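Local coordinates for putative nisin-resistance protein (Streptococcus agalactiae 515, PDB 4Y68), which probably cleaves the lantibiotic nisin as a peptidase of family S41, giving the bacterium resistance to it, at residues Ile134-Met146 with Asn164-Leu176. Residues are numbered along the deposited sequence; the frame is centred on the assembly and turned at random.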
loop_
_atom_site.group_PDB
_atom_site.type_symbol
_atom_site.label_atom_id
_atom_site.label_comp_id
_atom_site.label_asym_id
_atom_site.label_seq_id
_atom_site.Cartn_x
_atom_site.Cartn_y
_atom_site.Cartn_z
ATOM N N ILE A 134 12.125 -2.995 8.719
ATOM C CA ILE A 134 10.765 -2.511 8.910
ATOM C C ILE A 134 10.585 -2.094 10.348
ATOM O O ILE A 134 9.793 -1.214 10.622
ATOM C CB ILE A 134 9.670 -3.550 8.535
ATOM C CG1 ILE A 134 9.689 -4.734 9.493
ATOM C CG2 ILE A 134 9.784 -3.974 7.068
ATOM C CD1 ILE A 134 8.546 -5.734 9.259
ATOM N N SER A 135 11.332 -2.710 11.263
ATOM C CA SER A 135 11.293 -2.314 12.673
ATOM C C SER A 135 12.045 -0.985 12.928
ATOM O O SER A 135 11.669 -0.183 13.794
ATOM C CB SER A 135 11.878 -3.425 13.547
ATOM O OG SER A 135 11.196 -4.659 13.326
ATOM N N HIS A 136 13.106 -0.751 12.169
ATOM C CA HIS A 136 13.768 0.539 12.221
ATOM C C HIS A 136 12.830 1.640 11.713
ATOM O O HIS A 136 12.771 2.716 12.289
ATOM C CB HIS A 136 15.069 0.521 11.418
ATOM C CG HIS A 136 15.725 1.859 11.324
ATOM N ND1 HIS A 136 16.319 2.319 10.169
ATOM C CD2 HIS A 136 15.860 2.848 12.239
ATOM C CE1 HIS A 136 16.792 3.537 10.377
ATOM N NE2 HIS A 136 16.527 3.880 11.624
ATOM N N TYR A 137 12.069 1.362 10.655
ATOM C CA TYR A 137 11.140 2.356 10.116
ATOM C C TYR A 137 10.031 2.662 11.121
ATOM O O TYR A 137 9.820 3.815 11.469
ATOM C CB TYR A 137 10.548 1.872 8.788
ATOM C CG TYR A 137 9.587 2.830 8.063
ATOM C CD1 TYR A 137 8.326 3.134 8.582
ATOM C CD2 TYR A 137 9.925 3.364 6.822
ATOM C CE1 TYR A 137 7.444 3.985 7.888
ATOM C CE2 TYR A 137 9.054 4.203 6.112
ATOM C CZ TYR A 137 7.824 4.505 6.650
ATOM O OH TYR A 137 6.987 5.330 5.954
ATOM N N SER A 138 9.337 1.631 11.599
ATOM C CA SER A 138 8.256 1.837 12.561
ATOM C C SER A 138 8.779 2.381 13.891
ATOM O O SER A 138 8.137 3.233 14.502
ATOM C CB SER A 138 7.464 0.544 12.789
ATOM O OG SER A 138 8.280 -0.533 13.265
ATOM N N GLY A 139 9.938 1.899 14.333
ATOM C CA GLY A 139 10.526 2.342 15.598
ATOM C C GLY A 139 10.821 3.829 15.614
ATOM O O GLY A 139 10.543 4.539 16.584
ATOM N N LYS A 140 11.376 4.309 14.510
ATOM C CA LYS A 140 11.625 5.732 14.329
ATOM C C LYS A 140 10.328 6.541 14.492
ATOM O O LYS A 140 10.321 7.608 15.106
ATOM C CB LYS A 140 12.253 5.964 12.948
ATOM C CG LYS A 140 13.522 6.795 12.924
ATOM C CD LYS A 140 13.214 8.235 12.529
ATOM C CE LYS A 140 14.492 9.044 12.259
ATOM N NZ LYS A 140 15.221 8.656 10.994
ATOM N N LEU A 141 9.224 6.040 13.944
ATOM C CA LEU A 141 7.956 6.742 14.042
ATOM C C LEU A 141 7.438 6.698 15.475
ATOM O O LEU A 141 7.078 7.723 16.056
ATOM C CB LEU A 141 6.922 6.139 13.088
ATOM C CG LEU A 141 6.982 6.700 11.672
ATOM C CD1 LEU A 141 6.175 5.862 10.713
ATOM C CD2 LEU A 141 6.472 8.130 11.677
ATOM N N GLN A 142 7.393 5.491 16.024
ATOM C CA GLN A 142 7.000 5.276 17.403
ATOM C C GLN A 142 7.750 6.244 18.340
ATOM O O GLN A 142 7.130 6.942 19.137
ATOM C CB GLN A 142 7.261 3.822 17.781
ATOM C CG GLN A 142 6.986 3.461 19.220
ATOM C CD GLN A 142 5.562 3.044 19.458
ATOM O OE1 GLN A 142 4.612 3.723 19.047
ATOM N NE2 GLN A 142 5.396 1.915 20.126
ATOM N N ASN A 143 9.072 6.321 18.218
ATOM C CA ASN A 143 9.832 7.198 19.104
ATOM C C ASN A 143 9.391 8.637 18.994
ATOM O O ASN A 143 9.206 9.311 20.005
ATOM C CB ASN A 143 11.327 7.132 18.838
ATOM C CG ASN A 143 12.093 8.172 19.654
ATOM O OD1 ASN A 143 12.211 9.335 19.254
ATOM N ND2 ASN A 143 12.582 7.767 20.825
ATOM N N ILE A 144 9.215 9.105 17.766
ATOM C CA ILE A 144 8.797 10.481 17.548
ATOM C C ILE A 144 7.472 10.762 18.210
ATOM O O ILE A 144 7.326 11.769 18.889
ATOM C CB ILE A 144 8.679 10.822 16.058
ATOM C CG1 ILE A 144 10.077 10.850 15.419
ATOM C CG2 ILE A 144 7.925 12.157 15.889
ATOM C CD1 ILE A 144 10.060 11.018 13.912
ATOM N N LEU A 145 6.513 9.857 18.015
ATOM C CA LEU A 145 5.144 10.073 18.477
ATOM C C LEU A 145 5.013 9.891 19.990
ATOM O O LEU A 145 4.226 10.587 20.619
ATOM C CB LEU A 145 4.175 9.128 17.753
ATOM C CG LEU A 145 3.944 9.386 16.256
ATOM C CD1 LEU A 145 3.130 8.273 15.598
ATOM C CD2 LEU A 145 3.271 10.719 16.037
ATOM N N MET A 146 5.792 8.972 20.565
ATOM C CA MET A 146 5.656 8.630 21.985
ATOM C C MET A 146 6.586 9.435 22.920
ATOM O O MET A 146 6.211 9.742 24.052
ATOM C CB MET A 146 5.894 7.124 22.194
ATOM C CG MET A 146 4.795 6.196 21.607
ATOM S SD MET A 146 3.116 6.378 22.286
ATOM C CE MET A 146 3.384 6.071 24.034
ATOM N N ASN A 164 5.445 -1.688 1.832
ATOM C CA ASN A 164 5.005 -2.540 2.932
ATOM C C ASN A 164 4.100 -1.794 3.908
ATOM O O ASN A 164 4.560 -0.913 4.616
ATOM C CB ASN A 164 6.249 -3.091 3.646
ATOM C CG ASN A 164 5.948 -4.247 4.573
ATOM O OD1 ASN A 164 4.820 -4.434 5.010
ATOM N ND2 ASN A 164 6.984 -5.022 4.901
ATOM N N MET A 165 2.810 -2.128 3.923
ATOM C CA MET A 165 1.847 -1.526 4.860
ATOM C C MET A 165 2.254 -1.636 6.345
ATOM O O MET A 165 2.005 -0.730 7.132
ATOM C CB MET A 165 0.473 -2.173 4.692
ATOM C CG MET A 165 -0.319 -1.627 3.523
ATOM S SD MET A 165 -1.391 -0.290 3.993
ATOM C CE MET A 165 -2.634 -1.136 4.913
ATOM N N ILE A 166 2.901 -2.734 6.699
ATOM C CA ILE A 166 3.156 -3.090 8.099
ATOM C C ILE A 166 3.948 -2.040 8.920
ATOM O O ILE A 166 3.519 -1.659 10.009
ATOM C CB ILE A 166 3.880 -4.453 8.157
ATOM C CG1 ILE A 166 2.899 -5.565 7.781
ATOM C CG2 ILE A 166 4.434 -4.713 9.536
ATOM C CD1 ILE A 166 3.534 -6.961 7.754
ATOM N N PRO A 167 5.095 -1.572 8.406
ATOM C CA PRO A 167 5.830 -0.510 9.110
ATOM C C PRO A 167 5.134 0.860 9.072
ATOM O O PRO A 167 5.317 1.693 9.981
ATOM C CB PRO A 167 7.165 -0.458 8.358
ATOM C CG PRO A 167 6.917 -1.167 7.045
ATOM C CD PRO A 167 5.900 -2.197 7.344
ATOM N N MET A 168 4.344 1.105 8.026
ATOM C CA MET A 168 3.603 2.364 7.916
ATOM C C MET A 168 2.484 2.441 8.935
ATOM O O MET A 168 2.401 3.392 9.724
ATOM C CB MET A 168 3.025 2.543 6.504
ATOM C CG MET A 168 4.075 2.780 5.472
ATOM S SD MET A 168 3.407 3.273 3.882
ATOM C CE MET A 168 4.805 2.725 2.913
ATOM N N ILE A 169 1.608 1.446 8.921
ATOM C CA ILE A 169 0.512 1.451 9.868
ATOM C C ILE A 169 1.078 1.261 11.262
ATOM O O ILE A 169 0.688 1.958 12.188
ATOM C CB ILE A 169 -0.529 0.351 9.585
ATOM C CG1 ILE A 169 -1.271 0.625 8.274
ATOM C CG2 ILE A 169 -1.532 0.294 10.735
ATOM C CD1 ILE A 169 -2.038 1.921 8.255
ATOM N N GLY A 170 2.000 0.319 11.402
ATOM C CA GLY A 170 2.622 0.035 12.688
ATOM C C GLY A 170 3.270 1.219 13.405
ATOM O O GLY A 170 3.055 1.435 14.598
ATOM N N GLY A 171 4.062 1.997 12.683
ATOM C CA GLY A 171 4.728 3.133 13.280
ATOM C C GLY A 171 3.729 4.177 13.743
ATOM O O GLY A 171 3.993 4.926 14.677
ATOM N N LEU A 172 2.571 4.219 13.097
ATOM C CA LEU A 172 1.553 5.211 13.413
ATOM C C LEU A 172 0.512 4.669 14.391
ATOM O O LEU A 172 -0.536 5.295 14.607
ATOM C CB LEU A 172 0.871 5.692 12.134
ATOM C CG LEU A 172 1.842 6.303 11.109
ATOM C CD1 LEU A 172 1.224 6.485 9.722
ATOM C CD2 LEU A 172 2.410 7.631 11.609
ATOM N N ALA A 173 0.816 3.520 14.991
ATOM C CA ALA A 173 -0.151 2.797 15.819
ATOM C C ALA A 173 -0.683 3.665 16.940
ATOM O O ALA A 173 -1.875 3.655 17.223
ATOM C CB ALA A 173 0.464 1.521 16.394
ATOM N N SER A 174 0.201 4.428 17.571
ATOM C CA SER A 174 -0.185 5.241 18.718
ATOM C C SER A 174 -1.239 6.300 18.386
ATOM O O SER A 174 -1.910 6.815 19.298
ATOM C CB SER A 174 1.064 5.919 19.336
ATOM O OG SER A 174 1.417 7.113 18.642
ATOM N N ILE A 175 -1.398 6.648 17.107
ATOM C CA ILE A 175 -2.426 7.632 16.749
ATOM C C ILE A 175 -3.561 7.041 15.912
ATOM O O ILE A 175 -4.363 7.776 15.329
ATOM C CB ILE A 175 -1.852 8.863 15.984
ATOM C CG1 ILE A 175 -0.932 8.439 14.846
ATOM C CG2 ILE A 175 -1.100 9.816 16.940
ATOM C CD1 ILE A 175 -0.363 9.603 14.073
ATOM N N LEU A 176 -3.657 5.721 15.882
ATOM C CA LEU A 176 -4.757 5.068 15.164
ATOM C C LEU A 176 -5.632 4.221 16.106
ATOM O O LEU A 176 -5.187 3.759 17.143
ATOM C CB LEU A 176 -4.216 4.192 14.025
ATOM C CG LEU A 176 -3.729 4.861 12.726
ATOM C CD1 LEU A 176 -2.905 3.874 11.903
ATOM C CD2 LEU A 176 -4.874 5.397 11.914
HETATM O O HOH W 1 3.017 5.162 17.040
#
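Gln142 and the turn at Gly171-Ser174 share one water molecule, which three groups hold. The water donates to Gly171 O at 2.6 Å and to Gln142 OE1 at 2.9 Å, and accepts from Ser174 N at 3.0 Å. It thereby joins the two segments, between which no direct hydrogen bond forms, and satisfies a carbonyl and an amide where helix 165-171 ends. Gln142 has CG anti to its backbone N (chi1 176°) and a bend at chi2, which together carry the amide oxygen to the water. The backbones come nearest where Gly171 meets Ser138, with CA atoms 3.8 Å apart; Gly171 CA sits against Ser138 O, and Leu141 CB packs on Gly171 O. The axes of 134-146 and 165-171 run nearly parallel, at 15°, and the two helices flank strand 152-156 in the chain, the parallel neighbour of strand 118-122 in the mixed sheet of the S41 peptidase domain. Leu141 and Leu145 also touch Ile121 of that sheet, while Leu145 CD1 meets Leu172 CD2 (4.1 Å) and Ile175 CD1 on the other segment. Toward the helix starts, Pro167 lies between Ile134 and Tyr137: its CG packs on Ile134 CB, and its CB lies 3.8 Å from Tyr137 CD1, the two side chains crossing nearly at right angles. Tyr137 OH passes Met168 CG and bonds to Pro124 O. Asn164 N-caps the second helix, OD1 accepting from Ile166 N with the donor above the carbonyl plane, while ND2 bonds to Lys128 O and rests 3.7 Å from Ile134 CG2. At the far end, Met146 SD lies 3.6 Å from Ser174 CB.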